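Local structure of integron gene cassette protein HFX_CASS2 (Uncultured bacterium, 3FXH) at residues V31-R36 with L76-D81. The protein is of unknown function, a mostly helical product of a mobile gene cassette that probably assembles as a dimer. Numbering follows the deposited sequence.
Sequences VHEIIR and LYYLAD
OE2 of E33 takes two donors, the backbone N of Y77 at 2.8 Å and NH2 of R36 at 3.0 Å. Both come from the same face of the carboxylate plane, Y77 on the syn side and R36 on the anti side. E33 OE1 accepts the backbone N of Y78 at 2.8 Å, also on the syn side and 20° out of plane. The N of L79 adds a weak bond to OE1. E33 CG lies anti to the backbone N (chi1 162°), and the extended chain carries the carboxylate from helix 24-43 to three successive amides of the loop. R36, three residues on along the helix, forms the salt bridge with E33 OE2, and its NH2 also bonds K75 O. Beside this polar centre, I34 and L79 cross at about a right angle, with CG1 of I34 against CD1 of L79 at a tight 3.2 Å. I94 of helix 88-102 touches both side chains. With an alanine at E33, the three loop amides would probably lose their acceptor and R36 its anionic mate. The contact thus ties a loop to the helix through one buried carboxylate, whose negative charge is probably stabilised by R36 and the converging N-H groups.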
ATOM      1  N   VAL A  31       1.842  -2.431  10.313  1.00 21.29           N
ATOM      2  CA  VAL A  31       2.283  -1.905   9.016  1.00 20.80           C
ATOM      3  C   VAL A  31       1.108  -1.818   8.049  1.00 23.72           C
ATOM      4  O   VAL A  31       1.000  -0.868   7.279  1.00 25.06           O
ATOM      5  CB  VAL A  31       3.462  -2.740   8.396  1.00 24.44           C
ATOM      6  CG1 VAL A  31       3.722  -2.316   6.952  1.00 24.68           C
ATOM      7  CG2 VAL A  31       4.727  -2.570   9.217  1.00 25.87           C
ATOM      8  N   HIS A  32       0.208  -2.794   8.097  1.00 26.34           N
ATOM      9  CA  HIS A  32      -1.018  -2.709   7.298  1.00 26.42           C
ATOM     10  C   HIS A  32      -1.813  -1.476   7.732  1.00 25.77           C
ATOM     11  O   HIS A  32      -2.399  -0.777   6.909  1.00 22.71           O
ATOM     12  CB  HIS A  32      -1.876  -3.982   7.446  1.00 24.63           C
ATOM     13  CG  HIS A  32      -1.407  -5.131   6.606  1.00 27.10           C
ATOM     14  ND1 HIS A  32      -2.271  -5.949   5.912  1.00 32.73           N
ATOM     15  CD2 HIS A  32      -0.161  -5.598   6.350  1.00 31.44           C
ATOM     16  CE1 HIS A  32      -1.578  -6.878   5.276  1.00 35.61           C
ATOM     17  NE2 HIS A  32      -0.297  -6.686   5.521  1.00 26.71           N
ATOM     18  N   GLU A  33      -1.806  -1.205   9.030  1.00 26.39           N
ATOM     19  CA  GLU A  33      -2.463  -0.024   9.566  1.00 26.90           C
ATOM     20  C   GLU A  33      -1.832   1.280   9.075  1.00 25.41           C
ATOM     21  O   GLU A  33      -2.531   2.252   8.777  1.00 23.69           O
ATOM     22  CB  GLU A  33      -2.458  -0.061  11.096  1.00 24.49           C
ATOM     23  CG  GLU A  33      -2.717   1.279  11.725  1.00 27.60           C
ATOM     24  CD  GLU A  33      -3.131   1.156  13.174  1.00 27.43           C
ATOM     25  OE1 GLU A  33      -2.308   1.441  14.063  1.00 32.17           O
ATOM     26  OE2 GLU A  33      -4.286   0.761  13.419  1.00 32.99           O
ATOM     27  N   ILE A  34      -0.507   1.323   9.022  1.00 23.68           N
ATOM     28  CA  ILE A  34       0.140   2.509   8.488  1.00 22.25           C
ATOM     29  C   ILE A  34      -0.301   2.759   7.055  1.00 20.50           C
ATOM     30  O   ILE A  34      -0.651   3.876   6.695  1.00 22.42           O
ATOM     31  CB  ILE A  34       1.668   2.398   8.524  1.00 26.88           C
ATOM     32  CG1 ILE A  34       2.158   2.428   9.973  1.00 29.27           C
ATOM     33  CG2 ILE A  34       2.299   3.543   7.733  1.00 27.05           C
ATOM     34  CD1 ILE A  34       3.602   1.928  10.140  1.00 25.05           C
ATOM     35  N   ILE A  35      -0.253   1.721   6.230  1.00 20.65           N
ATOM     36  CA  ILE A  35      -0.656   1.873   4.834  1.00 19.25           C
ATOM     37  C   ILE A  35      -2.085   2.406   4.741  1.00 19.65           C
ATOM     38  O   ILE A  35      -2.350   3.367   4.020  1.00 19.29           O
ATOM     39  CB  ILE A  35      -0.486   0.564   4.025  1.00 22.92           C
ATOM     40  CG1 ILE A  35       1.000   0.181   3.967  1.00 20.18           C
ATOM     41  CG2 ILE A  35      -1.095   0.731   2.612  1.00 18.33           C
ATOM     42  CD1 ILE A  35       1.296  -1.129   3.208  1.00 20.74           C
ATOM     43  N   ARG A  36      -2.994   1.808   5.498  1.00 20.43           N
ATOM     44  CA  ARG A  36      -4.390   2.272   5.529  1.00 21.34           C
ATOM     45  C   ARG A  36      -4.513   3.758   5.887  1.00 20.67           C
ATOM     46  O   ARG A  36      -5.199   4.506   5.208  1.00 24.72           O
ATOM     47  CB  ARG A  36      -5.219   1.433   6.514  1.00 24.20           C
ATOM     48  CG  ARG A  36      -6.673   1.898   6.664  1.00 23.04           C
ATOM     49  CD  ARG A  36      -7.343   1.269   7.877  1.00 28.11           C
ATOM     50  NE  ARG A  36      -6.901   1.892   9.126  1.00 26.37           N
ATOM     51  CZ  ARG A  36      -6.421   1.219  10.166  1.00 33.51           C
ATOM     52  NH1 ARG A  36      -6.305  -0.096  10.105  1.00 33.75           N
ATOM     53  NH2 ARG A  36      -6.059   1.860  11.267  1.00 32.23           N
ATOM     54  N   LEU A  76      -5.029   5.023  14.827  1.00 33.86           N
ATOM     55  CA  LEU A  76      -3.910   4.108  15.015  1.00 39.50           C
ATOM     56  C   LEU A  76      -4.130   3.160  16.184  1.00 45.22           C
ATOM     57  O   LEU A  76      -3.737   3.453  17.310  1.00 48.62           O
ATOM     58  CB  LEU A  76      -2.619   4.892  15.227  1.00 39.47           C
ATOM     59  CG  LEU A  76      -2.193   5.741  14.028  1.00 39.83           C
ATOM     60  CD1 LEU A  76      -1.268   6.867  14.457  1.00 42.45           C
ATOM     61  CD2 LEU A  76      -1.567   4.881  12.938  1.00 31.48           C
ATOM     62  N   TYR A  77      -4.740   2.012  15.917  1.00 43.27           N
ATOM     63  CA  TYR A  77      -4.996   1.053  16.985  1.00 46.57           C
ATOM     64  C   TYR A  77      -3.709   0.401  17.486  1.00 48.03           C
ATOM     65  O   TYR A  77      -3.606   0.035  18.656  1.00 51.32           O
ATOM     66  CB  TYR A  77      -6.013   0.004  16.542  1.00 46.40           C
ATOM     67  CG  TYR A  77      -7.367   0.597  16.239  1.00 55.95           C
ATOM     68  CD1 TYR A  77      -8.276   0.853  17.256  1.00 55.56           C
ATOM     69  CD2 TYR A  77      -7.730   0.926  14.937  1.00 53.97           C
ATOM     70  CE1 TYR A  77      -9.509   1.407  16.987  1.00 61.45           C
ATOM     71  CE2 TYR A  77      -8.966   1.480  14.660  1.00 56.96           C
ATOM     72  CZ  TYR A  77      -9.850   1.717  15.690  1.00 62.35           C
ATOM     73  OH  TYR A  77     -11.082   2.263  15.423  1.00 70.23           O
ATOM     74  N   TYR A  78      -2.729   0.265  16.601  1.00 40.25           N
ATOM     75  CA  TYR A  78      -1.453  -0.327  16.990  1.00 39.93           C
ATOM     76  C   TYR A  78      -0.392   0.692  17.390  1.00 38.62           C
ATOM     77  O   TYR A  78       0.382   0.453  18.315  1.00 49.49           O
ATOM     78  CB  TYR A  78      -0.909  -1.217  15.871  1.00 34.62           C
ATOM     79  CG  TYR A  78      -1.726  -2.463  15.660  1.00 39.20           C
ATOM     80  CD1 TYR A  78      -2.795  -2.469  14.775  1.00 32.59           C
ATOM     81  CD2 TYR A  78      -1.436  -3.635  16.350  1.00 37.92           C
ATOM     82  CE1 TYR A  78      -3.555  -3.604  14.581  1.00 31.74           C
ATOM     83  CE2 TYR A  78      -2.193  -4.779  16.160  1.00 40.54           C
ATOM     84  CZ  TYR A  78      -3.249  -4.755  15.274  1.00 39.77           C
ATOM     85  OH  TYR A  78      -4.004  -5.884  15.067  1.00 47.80           O
ATOM     86  N   LEU A  79      -0.350   1.827  16.694  1.00 39.22           N
ATOM     87  CA  LEU A  79       0.807   2.716  16.785  1.00 34.03           C
ATOM     88  C   LEU A  79       0.613   3.968  17.649  1.00 41.06           C
ATOM     89  O   LEU A  79       1.541   4.763  17.806  1.00 41.64           O
ATOM     90  CB  LEU A  79       1.302   3.084  15.387  1.00 31.19           C
ATOM     91  CG  LEU A  79       1.720   1.819  14.622  1.00 35.99           C
ATOM     92  CD1 LEU A  79       1.674   2.029  13.131  1.00 39.75           C
ATOM     93  CD2 LEU A  79       3.096   1.338  15.070  1.00 38.74           C
ATOM     94  N   ALA A  80      -0.583   4.132  18.210  1.00 38.46           N
ATOM     95  CA  ALA A  80      -0.837   5.212  19.163  1.00 47.10           C
ATOM     96  C   ALA A  80      -0.358   4.796  20.552  1.00 45.11           C
ATOM     97  O   ALA A  80      -0.799   3.786  21.083  1.00 47.21           O
ATOM     98  CB  ALA A  80      -2.323   5.561  19.195  1.00 46.49           C
ATOM     99  N   ASP A  81       0.544   5.570  21.141  1.00 56.53           N
ATOM    100  CA  ASP A  81       1.093   5.209  22.448  1.00 67.74           C
ATOM    101  C   ASP A  81       0.039   5.220  23.556  1.00 69.71           C
ATOM    102  O   ASP A  81       0.295   4.747  24.662  1.00 73.75           O
ATOM    103  CB  ASP A  81       2.284   6.095  22.821  1.00 73.82           C
ATOM    104  CG  ASP A  81       1.922   7.562  22.890  1.00 83.44           C
ATOM    105  OD1 ASP A  81       0.729   7.891  22.721  1.00 86.43           O
ATOM    106  OD2 ASP A  81       2.836   8.385  23.113  1.00 87.28           O
TER